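Local atomic coordinates of maleylpyruvate isomerase (Ralstonia sp., PDB entry 2V6K), a protein that catalyses the glutathione-dependent isomerisation of maleylpyruvate to fumarylpyruvate in bacterial naphthalene degradation, working as a homodimeric zeta-class member of the glutathione S-transferase superfamily. Residues A[142-145]-A[146-149]; A[43-46]-A[47-50]; A[114-118]-A[119-123]. All blocks are in the same frame, centred on the assembly; numbering follows the deposited sequence.

Contact 1. Residues A[142-145]-A[146-149]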
ATOM      1  N   ALA A 142      13.667  -0.315  -8.425  1.00  5.05           N
ATOM      2  CA  ALA A 142      13.937  -0.614  -7.022  1.00  5.22           C
ATOM      3  C   ALA A 142      13.792  -2.100  -6.718  1.00  5.11           C
ATOM      4  O   ALA A 142      14.645  -2.678  -6.047  1.00  5.37           O
ATOM      5  CB  ALA A 142      13.034   0.208  -6.117  1.00  6.31           C
ATOM      6  N   TYR A 143      12.710  -2.708  -7.205  1.00  4.13           N
ATOM      7  CA  TYR A 143      12.437  -4.123  -6.966  1.00  3.80           C
ATOM      8  C   TYR A 143      13.577  -4.972  -7.535  1.00  4.15           C
ATOM      9  O   TYR A 143      14.109  -5.859  -6.849  1.00  4.50           O
ATOM     10  CB  TYR A 143      11.096  -4.492  -7.610  1.00  3.69           C
ATOM     11  CG  TYR A 143      10.424  -5.740  -7.093  1.00  3.23           C
ATOM     12  CD1 TYR A 143       9.261  -5.659  -6.345  1.00  3.91           C
ATOM     13  CD2 TYR A 143      10.933  -7.005  -7.385  1.00  3.82           C
ATOM     14  CE1 TYR A 143       8.619  -6.798  -5.890  1.00  3.68           C
ATOM     15  CE2 TYR A 143      10.301  -8.157  -6.921  1.00  3.91           C
ATOM     16  CZ  TYR A 143       9.143  -8.038  -6.171  1.00  3.78           C
ATOM     17  OH  TYR A 143       8.496  -9.158  -5.704  1.00  4.77           O
ATOM     18  N   GLU A 144      13.958  -4.689  -8.779  1.00  4.54           N
ATOM     19  CA  GLU A 144      15.067  -5.376  -9.445  1.00  4.12           C
ATOM     20  C   GLU A 144      16.371  -5.248  -8.663  1.00  4.85           C
ATOM     21  O   GLU A 144      17.108  -6.231  -8.506  1.00  5.10           O
ATOM     22  CB  GLU A 144      15.244  -4.814 -10.858  1.00  4.47           C
ATOM     23  CG  GLU A 144      16.336  -5.477 -11.684  1.00  3.67           C
ATOM     24  CD  GLU A 144      15.913  -6.791 -12.321  1.00  5.16           C
ATOM     25  OE1 GLU A 144      14.729  -7.186 -12.222  1.00  5.00           O
ATOM     26  OE2 GLU A 144      16.790  -7.425 -12.942  1.00  4.77           O
ATOM     27  N   ALA A 145      16.663  -4.041  -8.177  1.00  5.17           N
ATOM     28  CA  ALA A 145      17.876  -3.811  -7.393  1.00  6.00           C
ATOM     29  C   ALA A 145      17.866  -4.649  -6.117  1.00  6.20           C
ATOM     30  O   ALA A 145      18.900  -5.204  -5.725  1.00  7.77           O
ATOM     31  CB  ALA A 145      18.025  -2.338  -7.064  1.00  7.32           C
ATOM     32  N   LEU A 146      16.704  -4.749  -5.474  1.00  5.91           N
ATOM     33  CA  LEU A 146      16.584  -5.560  -4.259  1.00  6.78           C
ATOM     34  C   LEU A 146      16.743  -7.049  -4.524  1.00  7.79           C
ATOM     35  O   LEU A 146      17.355  -7.758  -3.718  1.00  8.50           O
ATOM     36  CB  LEU A 146      15.274  -5.262  -3.527  1.00  7.11           C
ATOM     37  CG  LEU A 146      15.216  -3.863  -2.907  1.00  8.64           C
ATOM     38  CD1 LEU A 146      13.797  -3.531  -2.475  1.00 12.98           C
ATOM     39  CD2 LEU A 146      16.177  -3.731  -1.732  1.00 10.70           C
ATOM     40  N   LEU A 147      16.227  -7.521  -5.656  1.00  6.40           N
ATOM     41  CA  LEU A 147      16.412  -8.925  -6.057  1.00  7.07           C
ATOM     42  C   LEU A 147      17.884  -9.258  -6.248  1.00  8.22           C
ATOM     43  O   LEU A 147      18.311 -10.383  -5.976  1.00 10.05           O
ATOM     44  CB  LEU A 147      15.644  -9.241  -7.344  1.00  6.29           C
ATOM     45  CG  LEU A 147      14.114  -9.208  -7.294  1.00  6.82           C
ATOM     46  CD1 LEU A 147      13.525  -9.612  -8.635  1.00  8.15           C
ATOM     47  CD2 LEU A 147      13.582 -10.111  -6.196  1.00  9.67           C
ATOM     48  N   ALA A 148      18.652  -8.272  -6.711  1.00  8.38           N
ATOM     49  CA  ALA A 148      20.063  -8.458  -7.051  1.00 10.75           C
ATOM     50  C   ALA A 148      20.971  -8.596  -5.841  1.00 11.86           C
ATOM     51  O   ALA A 148      21.986  -9.293  -5.906  1.00 11.56           O
ATOM     52  CB  ALA A 148      20.542  -7.313  -7.925  1.00 11.18           C
ATOM     53  N   VAL A 149      20.631  -7.920  -4.747  1.00 13.00           N
ATOM     54  CA  VAL A 149      21.531  -7.882  -3.588  1.00 14.92           C
ATOM     55  C   VAL A 149      21.294  -9.024  -2.597  1.00 15.70           C
ATOM     56  O   VAL A 149      22.068  -9.212  -1.655  1.00 16.83           O
ATOM     57  CB  VAL A 149      21.533  -6.500  -2.864  1.00 15.48           C
ATOM     58  CG1 VAL A 149      22.205  -5.442  -3.728  1.00 17.00           C
ATOM     59  CG2 VAL A 149      20.129  -6.071  -2.465  1.00 13.50           C
TER

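Contact 2. Residues A[43-46]-A[47-50]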
ATOM      1  N   ASP A  43     -24.822   0.888  -6.263  1.00  9.33           N
ATOM      2  CA  ASP A  43     -25.156   0.782  -4.843  1.00  9.54           C
ATOM      3  C   ASP A  43     -25.095  -0.649  -4.312  1.00  9.12           C
ATOM      4  O   ASP A  43     -24.757  -0.859  -3.147  1.00  9.53           O
ATOM      5  CB  ASP A  43     -26.526   1.401  -4.551  1.00  9.87           C
ATOM      6  CG  ASP A  43     -26.483   2.921  -4.479  1.00 11.34           C
ATOM      7  OD1 ASP A  43     -25.378   3.497  -4.368  1.00 13.12           O
ATOM      8  OD2 ASP A  43     -27.567   3.544  -4.520  1.00 15.34           O
ATOM      9  N   ALA A  44     -25.412  -1.625  -5.162  1.00  8.83           N
ATOM     10  CA  ALA A  44     -25.358  -3.032  -4.761  1.00  9.35           C
ATOM     11  C   ALA A  44     -23.954  -3.438  -4.318  1.00  9.16           C
ATOM     12  O   ALA A  44     -23.792  -4.122  -3.307  1.00 10.42           O
ATOM     13  CB  ALA A  44     -25.856  -3.938  -5.878  1.00  9.95           C
ATOM     14  N   PHE A  45     -22.936  -3.006  -5.058  1.00  8.37           N
ATOM     15  CA  PHE A  45     -21.570  -3.298  -4.636  1.00  8.00           C
ATOM     16  C   PHE A  45     -21.127  -2.432  -3.456  1.00  8.26           C
ATOM     17  O   PHE A  45     -20.379  -2.896  -2.596  1.00  8.07           O
ATOM     18  CB  PHE A  45     -20.571  -3.208  -5.789  1.00  7.48           C
ATOM     19  CG  PHE A  45     -19.224  -3.758  -5.438  1.00  7.29           C
ATOM     20  CD1 PHE A  45     -19.067  -5.112  -5.150  1.00  9.50           C
ATOM     21  CD2 PHE A  45     -18.116  -2.926  -5.365  1.00  7.10           C
ATOM     22  CE1 PHE A  45     -17.825  -5.628  -4.801  1.00 10.03           C
ATOM     23  CE2 PHE A  45     -16.869  -3.431  -5.023  1.00  7.97           C
ATOM     24  CZ  PHE A  45     -16.723  -4.788  -4.734  1.00  8.63           C
ATOM     25  N   LYS A  46     -21.606  -1.191  -3.398  1.00  8.36           N
ATOM     26  CA  LYS A  46     -21.299  -0.307  -2.267  1.00  8.89           C
ATOM     27  C   LYS A  46     -21.751  -0.917  -0.937  1.00  9.47           C
ATOM     28  O   LYS A  46     -21.074  -0.775   0.083  1.00 10.35           O
ATOM     29  CB  LYS A  46     -21.936   1.070  -2.466  1.00  9.47           C
ATOM     30  CG  LYS A  46     -21.435   2.147  -1.510  1.00 10.23           C
ATOM     31  CD  LYS A  46     -22.061   3.489  -1.834  1.00 10.76           C
ATOM     32  CE  LYS A  46     -21.487   4.595  -0.968  1.00 12.57           C
ATOM     33  NZ  LYS A  46     -22.078   5.913  -1.341  1.00 13.57           N
ATOM     34  N   ALA A  47     -22.889  -1.608  -0.963  1.00  9.78           N
ATOM     35  CA  ALA A  47     -23.417  -2.280   0.223  1.00  9.69           C
ATOM     36  C   ALA A  47     -22.466  -3.357   0.743  1.00 11.22           C
ATOM     37  O   ALA A  47     -22.427  -3.623   1.945  1.00 12.71           O
ATOM     38  CB  ALA A  47     -24.789  -2.874  -0.070  1.00 10.41           C
ATOM     39  N   LEU A  48     -21.708  -3.970  -0.163  1.00 11.10           N
ATOM     40  CA  LEU A  48     -20.719  -4.978   0.205  1.00 11.73           C
ATOM     41  C   LEU A  48     -19.415  -4.315   0.633  1.00 11.20           C
ATOM     42  O   LEU A  48     -18.836  -4.679   1.658  1.00 12.62           O
ATOM     43  CB  LEU A  48     -20.467  -5.946  -0.955  1.00 12.50           C
ATOM     44  CG  LEU A  48     -21.656  -6.795  -1.423  1.00 14.85           C
ATOM     45  CD1 LEU A  48     -21.399  -7.342  -2.813  1.00 17.63           C
ATOM     46  CD2 LEU A  48     -21.968  -7.924  -0.442  1.00 18.49           C
ATOM     47  N   ASN A  49     -18.972  -3.335  -0.156  1.00  9.28           N
ATOM     48  CA  ASN A  49     -17.706  -2.641   0.055  1.00  7.72           C
ATOM     49  C   ASN A  49     -17.868  -1.131  -0.139  1.00  8.11           C
ATOM     50  O   ASN A  49     -17.998  -0.667  -1.272  1.00  7.48           O
ATOM     51  CB  ASN A  49     -16.649  -3.177  -0.915  1.00  7.91           C
ATOM     52  CG  ASN A  49     -15.335  -2.441  -0.802  1.00  7.10           C
ATOM     53  OD1 ASN A  49     -15.151  -1.627   0.104  1.00  7.46           O
ATOM     54  ND2 ASN A  49     -14.406  -2.732  -1.705  1.00  7.49           N
ATOM     55  N   PRO A  50     -17.815  -0.348   0.957  1.00  8.73           N
ATOM     56  CA  PRO A  50     -18.090   1.083   0.797  1.00  8.43           C
ATOM     57  C   PRO A  50     -17.036   1.800  -0.047  1.00  7.93           C
ATOM     58  O   PRO A  50     -17.291   2.889  -0.567  1.00  8.66           O
ATOM     59  CB  PRO A  50     -18.079   1.608   2.237  1.00  9.02           C
ATOM     60  CG  PRO A  50     -17.233   0.641   2.987  1.00 10.24           C
ATOM     61  CD  PRO A  50     -17.487  -0.695   2.354  1.00  9.38           C
TER
HETATM   62  O   HOH W   1     -21.050  -0.928   2.861  1.00 36.51           O

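Contact 3. Residues A[114-118]-A[119-123]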
ATOM      1  N   LEU A 114      -6.464   6.826 -14.159  1.00  4.02           N
ATOM      2  CA  LEU A 114      -6.342   7.048 -15.596  1.00  4.22           C
ATOM      3  C   LEU A 114      -7.553   7.782 -16.149  1.00  4.19           C
ATOM      4  O   LEU A 114      -7.417   8.648 -17.018  1.00  4.60           O
ATOM      5  CB  LEU A 114      -6.114   5.719 -16.321  1.00  4.86           C
ATOM      6  CG  LEU A 114      -4.951   4.869 -15.782  1.00  4.62           C
ATOM      7  CD1 LEU A 114      -4.730   3.661 -16.686  1.00  6.22           C
ATOM      8  CD2 LEU A 114      -3.661   5.661 -15.644  1.00  5.74           C
ATOM      9  N   GLU A 115      -8.735   7.459 -15.632  1.00  3.81           N
ATOM     10  CA  GLU A 115      -9.951   8.180 -16.010  1.00  4.34           C
ATOM     11  C   GLU A 115      -9.868   9.663 -15.676  1.00  3.78           C
ATOM     12  O   GLU A 115     -10.286  10.509 -16.476  1.00  4.64           O
ATOM     13  CB  GLU A 115     -11.175   7.545 -15.366  1.00  5.43           C
ATOM     14  CG  GLU A 115     -11.608   6.291 -16.083  1.00  9.12           C
ATOM     15  CD  GLU A 115     -12.068   6.598 -17.494  1.00 12.74           C
ATOM     16  OE1 GLU A 115     -13.163   7.177 -17.640  1.00 14.98           O
ATOM     17  OE2 GLU A 115     -11.329   6.295 -18.454  1.00 14.62           O
ATOM     18  N   TYR A 116      -9.320   9.980 -14.506  1.00  3.16           N
ATOM     19  CA  TYR A 116      -9.141  11.367 -14.104  1.00  3.27           C
ATOM     20  C   TYR A 116      -8.147  12.075 -15.038  1.00  3.95           C
ATOM     21  O   TYR A 116      -8.390  13.205 -15.481  1.00  3.62           O
ATOM     22  CB  TYR A 116      -8.681  11.431 -12.647  1.00  3.97           C
ATOM     23  CG  TYR A 116      -8.804  12.789 -11.991  1.00  4.07           C
ATOM     24  CD1 TYR A 116      -9.803  13.034 -11.055  1.00  4.77           C
ATOM     25  CD2 TYR A 116      -7.921  13.825 -12.302  1.00  3.95           C
ATOM     26  CE1 TYR A 116      -9.920  14.275 -10.440  1.00  4.98           C
ATOM     27  CE2 TYR A 116      -8.023  15.065 -11.683  1.00  4.63           C
ATOM     28  CZ  TYR A 116      -9.022  15.280 -10.755  1.00  4.38           C
ATOM     29  OH  TYR A 116      -9.129  16.503 -10.137  1.00  5.80           O
ATOM     30  N   LEU A 117      -7.047  11.407 -15.371  1.00  3.15           N
ATOM     31  CA  LEU A 117      -6.098  11.973 -16.335  1.00  4.01           C
ATOM     32  C   LEU A 117      -6.764  12.278 -17.671  1.00  3.59           C
ATOM     33  O   LEU A 117      -6.529  13.337 -18.258  1.00  4.86           O
ATOM     34  CB  LEU A 117      -4.906  11.041 -16.533  1.00  4.07           C
ATOM     35  CG  LEU A 117      -4.028  10.768 -15.309  1.00  4.17           C
ATOM     36  CD1 LEU A 117      -2.956   9.776 -15.669  1.00  7.01           C
ATOM     37  CD2 LEU A 117      -3.408  12.054 -14.781  1.00  6.01           C
ATOM     38  N   ARG A 118      -7.592  11.357 -18.152  1.00  3.60           N
ATOM     39  CA  ARG A 118      -8.293  11.549 -19.420  1.00  3.93           C
ATOM     40  C   ARG A 118      -9.290  12.700 -19.355  1.00  3.73           C
ATOM     41  O   ARG A 118      -9.295  13.576 -20.219  1.00  4.51           O
ATOM     42  CB  ARG A 118      -9.032  10.271 -19.817  1.00  3.87           C
ATOM     43  CG  ARG A 118      -8.124   9.108 -20.166  1.00  6.93           C
ATOM     44  CD  ARG A 118      -8.920   7.865 -20.549  1.00 10.90           C
ATOM     45  NE  ARG A 118      -8.016   6.741 -20.799  1.00 11.26           N
ATOM     46  CZ  ARG A 118      -7.904   5.664 -20.024  1.00 11.02           C
ATOM     47  NH1 ARG A 118      -8.654   5.521 -18.938  1.00 11.86           N
ATOM     48  NH2 ARG A 118      -7.031   4.714 -20.346  1.00 12.16           N
ATOM     49  N   LYS A 119     -10.130  12.700 -18.328  1.00  3.68           N
ATOM     50  CA  LYS A 119     -11.285  13.594 -18.291  1.00  4.42           C
ATOM     51  C   LYS A 119     -10.981  14.969 -17.727  1.00  4.33           C
ATOM     52  O   LYS A 119     -11.646  15.940 -18.086  1.00  4.55           O
ATOM     53  CB  LYS A 119     -12.445  12.919 -17.554  1.00  6.88           C
ATOM     54  CG  LYS A 119     -12.949  11.705 -18.332  1.00 10.21           C
ATOM     55  CD  LYS A 119     -14.106  10.988 -17.677  1.00 17.37           C
ATOM     56  CE  LYS A 119     -14.817  10.116 -18.708  1.00 18.23           C
ATOM     57  NZ  LYS A 119     -13.875   9.249 -19.498  1.00 20.59           N
ATOM     58  N   THR A 120      -9.970  15.054 -16.866  1.00  4.11           N
ATOM     59  CA  THR A 120      -9.581  16.334 -16.267  1.00  4.85           C
ATOM     60  C   THR A 120      -8.364  16.941 -16.954  1.00  5.08           C
ATOM     61  O   THR A 120      -8.334  18.151 -17.194  1.00  6.42           O
ATOM     62  CB  THR A 120      -9.375  16.200 -14.743  1.00  5.96           C
ATOM     63  OG1 THR A 120     -10.614  15.794 -14.151  1.00  8.36           O
ATOM     64  CG2 THR A 120      -8.946  17.528 -14.119  1.00  6.88           C
ATOM     65  N   PHE A 121      -7.378  16.111 -17.285  1.00  5.00           N
ATOM     66  CA  PHE A 121      -6.149  16.612 -17.901  1.00  5.86           C
ATOM     67  C   PHE A 121      -6.058  16.349 -19.403  1.00  6.27           C
ATOM     68  O   PHE A 121      -5.072  16.731 -20.042  1.00  8.34           O
ATOM     69  CB  PHE A 121      -4.923  16.088 -17.150  1.00  7.05           C
ATOM     70  CG  PHE A 121      -4.821  16.616 -15.752  1.00  5.68           C
ATOM     71  CD1 PHE A 121      -4.664  17.980 -15.530  1.00  6.17           C
ATOM     72  CD2 PHE A 121      -4.908  15.762 -14.661  1.00  6.58           C
ATOM     73  CE1 PHE A 121      -4.582  18.485 -14.240  1.00  6.67           C
ATOM     74  CE2 PHE A 121      -4.824  16.258 -13.365  1.00  7.08           C
ATOM     75  CZ  PHE A 121      -4.661  17.620 -13.154  1.00  6.31           C
ATOM     76  N   GLY A 122      -7.092  15.726 -19.965  1.00  5.26           N
ATOM     77  CA  GLY A 122      -7.173  15.525 -21.413  1.00  5.13           C
ATOM     78  C   GLY A 122      -6.142  14.567 -21.975  1.00  5.75           C
ATOM     79  O   GLY A 122      -5.815  14.629 -23.164  1.00  7.13           O
ATOM     80  N   ALA A 123      -5.635  13.665 -21.133  1.00  4.70           N
ATOM     81  CA  ALA A 123      -4.610  12.715 -21.548  1.00  5.22           C
ATOM     82  C   ALA A 123      -5.100  11.824 -22.683  1.00  6.38           C
ATOM     83  O   ALA A 123      -6.189  11.238 -22.597  1.00  7.21           O
ATOM     84  CB  ALA A 123      -4.181  11.861 -20.359  1.00  5.80           C
TER
HETATM   85  O   HOH W   2      -8.655  12.593 -22.790  1.00 15.10           O

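Contact 1. Residues A[142-145]-A[146-149]
Leu147 lies against the ring of Tyr143 one helical turn earlier, and this is the apolar part of the contact. Leu147 CD1 sits at the ring edge, in its plane, 3.9 Å from Tyr143 CD2, while Leu147 CD2 reaches Tyr143 CE2 at the same 3.9 Å. The two side chains cross obliquely. With CG anti to the backbone N (chi1 -160°), the Tyr143 ring is carried alongside the next turn, where its CD2-CE2 edge meets Leu147. Leu146 instead folds back on backbone, its CG 3.4 Å from Ala142 O.

These residues form the last turns of helix 125-149 in the all-helical C-terminal domain of the glutathione S-transferase fold. Tyr143 also packs on helices 88-104, 164-178 and 187-196, whereas Ala142, Ala145 and Leu146 touch the second subunit.

Among the backbone bonds, Leu147 N gives a regular one to Tyr143 O, 2.9 Å long. Ala148 N reaches Glu144 O at 3.1 Å, with a more bent N-H...O angle of 137°. Towards the end the pattern slackens: Val149 N to Ala145 O is weak at 3.4 Å.

The polar side-chain ends are engaged farther out. Tyr143 OH is hydrogen-bonded to Ser157 OG, and the Glu144 carboxylate accepts from Leu188 N with OE2 and from Ile189 N with OE1, tying this helix to the first turn of helix 187-196.

Contact 2. Residues A[43-46]-A[47-50]
Phe45 O takes two backbone N-H groups as the short helix 43-48 runs out, a nearly straight one from Asn49 N at 2.9 Å (N-H...O angle 166°) and a clearly bent one from Leu48 N at 3.0 Å, which stands well above the carbonyl plane.

The Phe45 ring is flanked by two side chains of the following turn. Leu48 CD1 comes within 4.0 Å of Phe45 CD1, the side chains crossing at about a right angle. At the other end of the ring, Asn49 CB lies 4.1 Å from Phe45 CE2. Both Phe45 and Asn49 have CG anti to the backbone N (chi1 -169° for Phe45), and they run side by side in the same direction with ring and amide planes 68° apart. The Asn49 amide is also bonded beyond the turn: OD1 accepts from Gln51 N, and ND2 gives a weak bond to Leu53 O.

Two residues earlier in the backbone, Ala47 N bonds to Asp43 O. Asn49 leaves helical geometry, and Pro50, having no N-H, cannot donate to Lys46 O. That oxygen accepts instead from water 1 at 2.8 Å; the same water gives a second, weak bond to Ala47 O.

Phe45 and Leu48 also pack on Tyr6 of strand 4-7, and Pro50 on Ala145 of the second subunit. The arrangement belongs to the thioredoxin-like N-terminal domain of glutathione S-transferases, and in this enzyme Phe45 packs against His40 and Val54, which bind glutathione.

Contact 3. Residues A[114-118]-A[119-123]
Tyr116 and Thr120 meet near the end of helix 111-121, in the all-helical glutathione S-transferase C-terminal domain, where Gly122, with a positive phi of 68°, is the first residue to leave helical backbone angles. Thr120 OG1 lies over the centre of the Tyr116 ring, 3.6 Å above its plane, and Thr120 CB comes within 3.5 Å of Tyr116 CE2. Phe121 CE2 reaches the edge of the same ring, in plane, 3.8 Å from Tyr116 CE2. Deeper in, Leu117 CB meets Ala123 CB, and Leu117 CD2 touches the Phe121 ring.

On another side of the helix, the Glu115 carboxylate joins two positive charges in a salt-bridge network. Lys119 NZ meets OE1 of Glu115 on its syn side at 2.9 Å, having run alongside the glutamate. Arg118 NH1 takes the anti lone pair of Glu115 OE2 at 2.8 Å. The paired bridges should restrain rotation of the carboxylate, and Glu125 holds Arg118 NE from beyond.

The second subunit adds a further shell: its Trp131 meets the Tyr116 ring edge-to-face, its Trp135 meets the same ring with planes about 60° apart, and its Phe121 packs on Leu117 and Ala123.

The helix end is secured by Ala123 N, which bonds almost straight (172°) to Leu117 O, and by water 2, which donates to Arg118 O and Ala123 O, each at 2.8 Å.

In the fold
All three contacts lie at or near the end of a helix, but in different parts of the fold. Contact 2 belongs to the thioredoxin-like N-terminal domain, contacts 1 and 3 to consecutive helices of the C-terminal domain. None touches another within the chain. The centres of contact 1 and contact 2 are about 39 Å apart, those of contact 1 and contact 3 about 33 Å, and those of contact 2 and contact 3 about 25 Å. The dimer joins what the chain separates: contact 2 of one subunit meets contact 1 of the other. The side chains of Phe45 and Glu115 each lie about 7 Å from a bound glutathione conjugate, and that of Ala142 about 10 Å from one, probably a different molecule.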